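Local atomic coordinates of extracellular ligand-binding receptor (Rhodopseudomonas palustris, PDB entry 4DQD), a protein that probably serves as the periplasmic solute-binding component of a transport system, capturing aromatic acids such as 3-phenylpyruvate. Residues L93-A98 with K111-V116; V117-I122 with N340-D345. All blocks are in the same frame, centred on the assembly; numbering follows the deposited sequence.

How the contacts relate
Contact 1 pairs strands 93-95 and 113-115, the latter at the border of a mixed six-stranded sheet, and it closes in sequence before contact 2 opens. Residues 117-122 then carry the chain from that strand into helix 120-133, which leads on to strand 138-144 of the separate four-stranded sheet. Contact 2 sets this connection against the loop 340-345, more than two hundred residues later. The two centres are 10 Å apart, and the loop touches strand 113-115 as well, with H341 ND1 2.7 Å from V113 O. As in other members of the leucine-binding protein family, this passage between the sheets is probably part of the hinge. Both contacts reach 3-phenylpyruvic acid.

Contact 1. Residues L93-A98 with K111-V116; sequences LMTMAA and KWVYKV. With PPY (3-phenylpyruvic acid), chain B.
The carbonyl of W112 begins the pairing, accepting a nearly straight hydrogen bond from L93 N at 2.8 Å. One residue on, V113 stands beside L93 and points the same way, so that their methyl ends pack together on one face of the sheet, where branched and aliphatic side chains suit a buried strand. Y114 ties the strands twice: its N donates to L93 O over 2.8 Å, and its O accepts from T95 N over 2.9 Å. Its side chain lies on the other face with M94, a selenomethionine here. Bent at chi2 and chi3, M94 folds back until CE is 3.6 Å from Y114 CB, with SE set obliquely to the ring in a Met-aromatic contact. K115 returns to the face of L93 and V113. There K115 CG lies 3.7 Å from T95 CG2, a methyl. The chain runs extended as far as CE and then turns at chi4 (-71°), bringing NZ within 2.7 Å of A98 O. The ammonium sits well above the plane of that carbonyl, and it also donates to V117 O and N119 OD1, so three oxygens hold this buried charge. A methionine in its place has no ammonium, which would probably leave A98 O, V117 O and N119 OD1 without their shared donor and the A97-A98 segment less firmly held. At V116 the direct pairing gives way to a water, which accepts from V116 N and donates to T95 O at 2.8 Å. In the loop that follows strand 93-95, A98 N donates to O3 of 3-phenylpyruvic acid at 3.0 Å, and the small side chain of A98 lets the phenyl ring lie close. Neighbouring parallel strands whose C-terminal ends open into a ligand site are characteristic of the lobes of periplasmic binding proteins.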
loop_
_atom_site.group_PDB
_atom_site.type_symbol
_atom_site.label_atom_id
_atom_site.label_comp_id
_atom_site.label_asym_id
_atom_site.label_seq_id
_atom_site.Cartn_x
_atom_site.Cartn_y
_atom_site.Cartn_z
ATOM N N LEU A 93 -12.360 -6.244 7.243
ATOM C CA LEU A 93 -11.669 -6.116 5.971
ATOM C C LEU A 93 -10.269 -5.582 6.211
ATOM O O LEU A 93 -10.106 -4.501 6.775
ATOM C CB LEU A 93 -12.414 -5.115 5.080
ATOM C CG LEU A 93 -11.725 -4.749 3.761
ATOM C CD1 LEU A 93 -11.612 -5.964 2.849
ATOM C CD2 LEU A 93 -12.481 -3.606 3.063
HETATM N N MSE A 94 -9.263 -6.320 5.754
HETATM C CA MSE A 94 -7.880 -5.834 5.803
HETATM C C MSE A 94 -7.546 -5.363 4.412
HETATM O O MSE A 94 -7.293 -6.176 3.534
HETATM C CB MSE A 94 -6.932 -6.985 6.164
HETATM C CG MSE A 94 -7.413 -7.893 7.296
HETATM SE SE MSE A 94 -7.774 -7.011 9.016
HETATM C CE MSE A 94 -5.944 -6.479 9.392
ATOM N N THR A 95 -7.567 -4.056 4.184
ATOM C CA THR A 95 -7.281 -3.587 2.837
ATOM C C THR A 95 -5.779 -3.544 2.638
ATOM O O THR A 95 -5.032 -3.313 3.584
ATOM C CB THR A 95 -7.920 -2.222 2.527
ATOM O OG1 THR A 95 -7.672 -1.892 1.150
ATOM C CG2 THR A 95 -7.354 -1.118 3.414
HETATM N N MSE A 96 -5.336 -3.795 1.410
HETATM C CA MSE A 96 -3.903 -3.763 1.113
HETATM C C MSE A 96 -3.505 -2.518 0.333
HETATM O O MSE A 96 -2.355 -2.386 -0.088
HETATM C CB MSE A 96 -3.461 -5.038 0.382
HETATM C CG MSE A 96 -3.637 -6.283 1.231
HETATM SE SE MSE A 96 -3.094 -7.902 0.299
HETATM C CE MSE A 96 -4.504 -8.004 -1.087
ATOM N N ALA A 97 -4.454 -1.597 0.160
ATOM C CA ALA A 97 -4.210 -0.361 -0.591
ATOM C C ALA A 97 -3.814 0.817 0.317
ATOM O O ALA A 97 -3.717 0.661 1.536
ATOM C CB ALA A 97 -5.425 -0.018 -1.449
ATOM N N ALA A 98 -3.571 1.992 -0.270
ATOM C CA ALA A 98 -2.813 3.019 0.461
ATOM C C ALA A 98 -3.554 4.298 0.850
ATOM O O ALA A 98 -3.161 4.963 1.809
ATOM C CB ALA A 98 -1.550 3.390 -0.324
ATOM N N LYS A 111 -15.242 1.238 10.691
ATOM C CA LYS A 111 -15.071 0.512 11.939
ATOM C C LYS A 111 -14.702 -0.961 11.662
ATOM O O LYS A 111 -14.064 -1.615 12.485
ATOM C CB LYS A 111 -16.367 0.635 12.765
ATOM C CG LYS A 111 -16.301 0.114 14.191
ATOM C CD LYS A 111 -15.191 0.793 15.012
ATOM C CE LYS A 111 -15.515 2.238 15.392
ATOM N NZ LYS A 111 -14.498 2.766 16.369
ATOM N N TRP A 112 -15.091 -1.467 10.489
ATOM C CA TRP A 112 -14.790 -2.852 10.111
ATOM C C TRP A 112 -13.513 -3.002 9.290
ATOM O O TRP A 112 -13.148 -4.108 8.901
ATOM C CB TRP A 112 -15.986 -3.464 9.352
ATOM C CG TRP A 112 -17.144 -3.667 10.259
ATOM C CD1 TRP A 112 -18.169 -2.794 10.488
ATOM C CD2 TRP A 112 -17.374 -4.791 11.115
ATOM N NE1 TRP A 112 -19.031 -3.313 11.432
ATOM C CE2 TRP A 112 -18.558 -4.535 11.834
ATOM C CE3 TRP A 112 -16.688 -5.988 11.345
ATOM C CZ2 TRP A 112 -19.082 -5.438 12.755
ATOM C CZ3 TRP A 112 -17.205 -6.883 12.265
ATOM C CH2 TRP A 112 -18.393 -6.604 12.959
ATOM N N VAL A 113 -12.832 -1.893 9.033
ATOM C CA VAL A 113 -11.709 -1.910 8.103
ATOM C C VAL A 113 -10.386 -1.633 8.802
ATOM O O VAL A 113 -10.297 -0.726 9.629
ATOM C CB VAL A 113 -11.923 -0.862 6.986
ATOM C CG1 VAL A 113 -10.780 -0.918 5.966
ATOM C CG2 VAL A 113 -13.264 -1.089 6.312
ATOM N N TYR A 114 -9.358 -2.407 8.457
ATOM C CA TYR A 114 -7.995 -2.152 8.949
ATOM C C TYR A 114 -7.046 -2.033 7.775
ATOM O O TYR A 114 -7.360 -2.491 6.674
ATOM C CB TYR A 114 -7.548 -3.262 9.908
ATOM C CG TYR A 114 -8.368 -3.233 11.172
ATOM C CD1 TYR A 114 -8.058 -2.340 12.196
ATOM C CD2 TYR A 114 -9.498 -4.030 11.306
ATOM C CE1 TYR A 114 -8.822 -2.284 13.340
ATOM C CE2 TYR A 114 -10.275 -3.973 12.444
ATOM C CZ TYR A 114 -9.934 -3.099 13.455
ATOM O OH TYR A 114 -10.710 -3.039 14.581
ATOM N N LYS A 115 -5.887 -1.417 8.001
ATOM C CA LYS A 115 -5.056 -0.999 6.872
ATOM C C LYS A 115 -3.590 -0.946 7.258
ATOM O O LYS A 115 -3.166 -0.025 7.952
ATOM C CB LYS A 115 -5.535 0.377 6.398
ATOM C CG LYS A 115 -4.803 0.948 5.187
ATOM C CD LYS A 115 -5.478 2.254 4.764
ATOM C CE LYS A 115 -4.757 2.905 3.612
ATOM N NZ LYS A 115 -3.439 3.455 4.064
ATOM N N VAL A 116 -2.810 -1.931 6.817
ATOM C CA VAL A 116 -1.394 -1.968 7.187
ATOM C C VAL A 116 -0.482 -1.007 6.420
ATOM O O VAL A 116 0.582 -0.663 6.915
ATOM C CB VAL A 116 -0.785 -3.390 7.097
ATOM C CG1 VAL A 116 -1.488 -4.328 8.066
ATOM C CG2 VAL A 116 -0.840 -3.917 5.664
HETATM C C1 PPY B . -3.313 2.446 -5.603
HETATM O O1 PPY B . -2.611 2.345 -6.646
HETATM O O2 PPY B . -4.511 2.728 -5.603
HETATM C C2 PPY B . -2.676 2.263 -4.307
HETATM O O3 PPY B . -3.383 2.263 -3.294
HETATM C C3 PPY B . -1.205 2.127 -4.445
HETATM C "C1'" PPY B . -0.469 1.584 -3.285
HETATM C "C2'" PPY B . 0.698 2.177 -2.883
HETATM C "C3'" PPY B . 1.457 1.637 -1.722
HETATM C "C4'" PPY B . 0.998 0.527 -1.062
HETATM C "C5'" PPY B . -0.262 -0.118 -1.526
HETATM C "C6'" PPY B . -0.964 0.376 -2.580
HETATM O O HOH W 1 -4.434 -4.309 6.117
#

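Contact 2. Residues V117-I122 with N340-D345. With PPY (3-phenylpyruvic acid), chain B.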
loop_
_atom_site.group_PDB
_atom_site.type_symbol
_atom_site.label_atom_id
_atom_site.label_comp_id
_atom_site.label_asym_id
_atom_site.label_seq_id
_atom_site.Cartn_x
_atom_site.Cartn_y
_atom_site.Cartn_z
ATOM N N VAL A 117 -0.861 -0.594 5.207
ATOM C CA VAL A 117 -0.014 0.349 4.474
ATOM C C VAL A 117 -0.202 1.733 5.092
ATOM O O VAL A 117 -1.327 2.151 5.319
ATOM C CB VAL A 117 -0.399 0.422 2.989
ATOM C CG1 VAL A 117 0.397 1.541 2.288
ATOM C CG2 VAL A 117 -0.156 -0.933 2.316
ATOM N N PRO A 118 0.892 2.439 5.395
ATOM C CA PRO A 118 0.654 3.746 6.022
ATOM C C PRO A 118 -0.168 4.683 5.141
ATOM O O PRO A 118 0.012 4.726 3.917
ATOM C CB PRO A 118 2.076 4.304 6.210
ATOM C CG PRO A 118 2.933 3.060 6.337
ATOM C CD PRO A 118 2.325 2.092 5.350
ATOM N N ASN A 119 -1.063 5.434 5.772
ATOM C CA ASN A 119 -1.899 6.398 5.040
ATOM C C ASN A 119 -1.088 7.363 4.182
ATOM O O ASN A 119 -0.077 7.923 4.618
ATOM C CB ASN A 119 -2.771 7.202 6.001
ATOM C CG ASN A 119 -3.927 6.393 6.583
ATOM O OD1 ASN A 119 -4.263 5.300 6.113
ATOM N ND2 ASN A 119 -4.558 6.954 7.599
ATOM N N ASP A 120 -1.557 7.586 2.960
ATOM C CA ASP A 120 -0.836 8.441 2.028
ATOM C C ASP A 120 -0.660 9.881 2.500
ATOM O O ASP A 120 0.285 10.548 2.074
ATOM C CB ASP A 120 -1.498 8.435 0.645
ATOM C CG ASP A 120 -1.243 7.149 -0.109
ATOM O OD1 ASP A 120 -0.107 6.642 -0.038
ATOM O OD2 ASP A 120 -2.166 6.662 -0.782
ATOM N N ASP A 121 -1.552 10.378 3.351
ATOM C CA ASP A 121 -1.365 11.747 3.830
ATOM C C ASP A 121 -0.109 11.889 4.688
ATOM O O ASP A 121 0.575 12.921 4.626
ATOM C CB ASP A 121 -2.622 12.324 4.512
ATOM C CG ASP A 121 -3.092 11.510 5.708
ATOM O OD1 ASP A 121 -2.710 10.336 5.845
ATOM O OD2 ASP A 121 -3.872 12.056 6.516
ATOM N N ILE A 122 0.211 10.853 5.461
ATOM C CA ILE A 122 1.452 10.832 6.228
ATOM C C ILE A 122 2.639 10.884 5.278
ATOM O O ILE A 122 3.585 11.640 5.496
ATOM C CB ILE A 122 1.559 9.575 7.113
ATOM C CG1 ILE A 122 0.348 9.482 8.039
ATOM C CG2 ILE A 122 2.875 9.584 7.907
ATOM C CD1 ILE A 122 0.226 8.138 8.752
ATOM N N ASN A 340 -8.335 5.198 14.866
ATOM C CA ASN A 340 -7.239 5.053 13.908
ATOM C C ASN A 340 -6.988 3.586 13.582
ATOM O O ASN A 340 -6.357 2.873 14.357
ATOM C CB ASN A 340 -5.953 5.707 14.444
ATOM C CG ASN A 340 -4.842 5.718 13.414
ATOM O OD1 ASN A 340 -4.967 5.109 12.365
ATOM N ND2 ASN A 340 -3.746 6.423 13.710
ATOM N N HIS A 341 -7.517 3.140 12.441
ATOM C CA HIS A 341 -7.382 1.757 12.009
ATOM C C HIS A 341 -6.242 1.581 11.013
ATOM O O HIS A 341 -6.153 0.554 10.318
ATOM C CB HIS A 341 -8.709 1.262 11.425
ATOM C CG HIS A 341 -9.723 0.889 12.464
ATOM N ND1 HIS A 341 -10.859 0.169 12.157
ATOM C CD2 HIS A 341 -9.763 1.110 13.800
ATOM C CE1 HIS A 341 -11.558 -0.036 13.261
ATOM N NE2 HIS A 341 -10.915 0.521 14.271
ATOM N N ASN A 342 -5.370 2.590 10.963
ATOM C CA ASN A 342 -4.142 2.540 10.167
ATOM C C ASN A 342 -2.986 2.270 11.136
ATOM O O ASN A 342 -2.325 1.230 11.044
ATOM C CB ASN A 342 -3.984 3.859 9.393
ATOM C CG ASN A 342 -2.781 3.871 8.462
ATOM O OD1 ASN A 342 -2.076 4.876 8.384
ATOM N ND2 ASN A 342 -2.561 2.781 7.735
ATOM N N GLY A 343 -2.766 3.181 12.086
ATOM C CA GLY A 343 -1.904 2.894 13.222
ATOM C C GLY A 343 -0.547 3.570 13.234
ATOM O O GLY A 343 0.261 3.291 14.113
ATOM N N TYR A 344 -0.300 4.468 12.284
ATOM C CA TYR A 344 1.033 5.044 12.107
ATOM C C TYR A 344 1.076 6.541 12.318
ATOM O O TYR A 344 0.072 7.242 12.156
ATOM C CB TYR A 344 1.534 4.762 10.686
ATOM C CG TYR A 344 1.500 3.302 10.337
ATOM C CD1 TYR A 344 2.470 2.423 10.831
ATOM C CD2 TYR A 344 0.474 2.790 9.548
ATOM C CE1 TYR A 344 2.422 1.063 10.523
ATOM C CE2 TYR A 344 0.418 1.444 9.222
ATOM C CZ TYR A 344 1.397 0.582 9.712
ATOM O OH TYR A 344 1.307 -0.762 9.385
ATOM N N ASP A 345 2.263 7.038 12.654
ATOM C CA ASP A 345 2.525 8.468 12.588
ATOM C C ASP A 345 3.785 8.725 11.753
ATOM O O ASP A 345 4.278 7.813 11.071
ATOM C CB ASP A 345 2.609 9.095 13.988
ATOM C CG ASP A 345 3.717 8.503 14.833
ATOM O OD1 ASP A 345 4.713 8.027 14.257
ATOM O OD2 ASP A 345 3.596 8.523 16.079
HETATM C C1 PPY B . -3.313 2.446 -5.603
HETATM O O1 PPY B . -2.611 2.345 -6.646
HETATM O O2 PPY B . -4.511 2.728 -5.603
HETATM C C2 PPY B . -2.676 2.263 -4.307
HETATM O O3 PPY B . -3.383 2.263 -3.294
HETATM C C3 PPY B . -1.205 2.127 -4.445
HETATM C "C1'" PPY B . -0.469 1.584 -3.285
HETATM C "C2'" PPY B . 0.698 2.177 -2.883
HETATM C "C3'" PPY B . 1.457 1.637 -1.722
HETATM C "C4'" PPY B . 0.998 0.527 -1.062
HETATM C "C5'" PPY B . -0.262 -0.118 -1.526
HETATM C "C6'" PPY B . -0.964 0.376 -2.580
HETATM O O HOH W 2 -6.322 6.390 10.079
#
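N342 points its side chain at residues 117-119, and its CB already packs against the amide of N119, 3.6 Å from ND2. With CG anti to the backbone N (chi1 -176°), the amide slides past that of N119 in the opposite direction; the two planes are 8° apart and stacked. At the tip the branches divide the work. OD1 accepts from N119 N at 2.9 Å, the donor tilted from the carbonyl plane, while ND2 gives a hydrogen to V117 O at 2.8 Å and another to K115 O. N119 keeps its own amide busy: OD1 faces the ammonium of K115, and ND2 reaches a water shared with N340 OD1. Beside the amides, P118 lays CG over one face of the Y344 ring, 4.1 Å from its centroid, a CH-pi contact suited to a rigid proline. I122 completes the apolar part with CD1 4.1 Å from Y344 CB, while V117 turns its methyls to the phenyl ring of 3-phenylpyruvic acid. Asparagine suits position 342 because its amide offers a donor on one branch and an acceptor on the other to backbone groups two residues apart, V117 O and N119 N, and the two bonds together fix which way the amide is flipped.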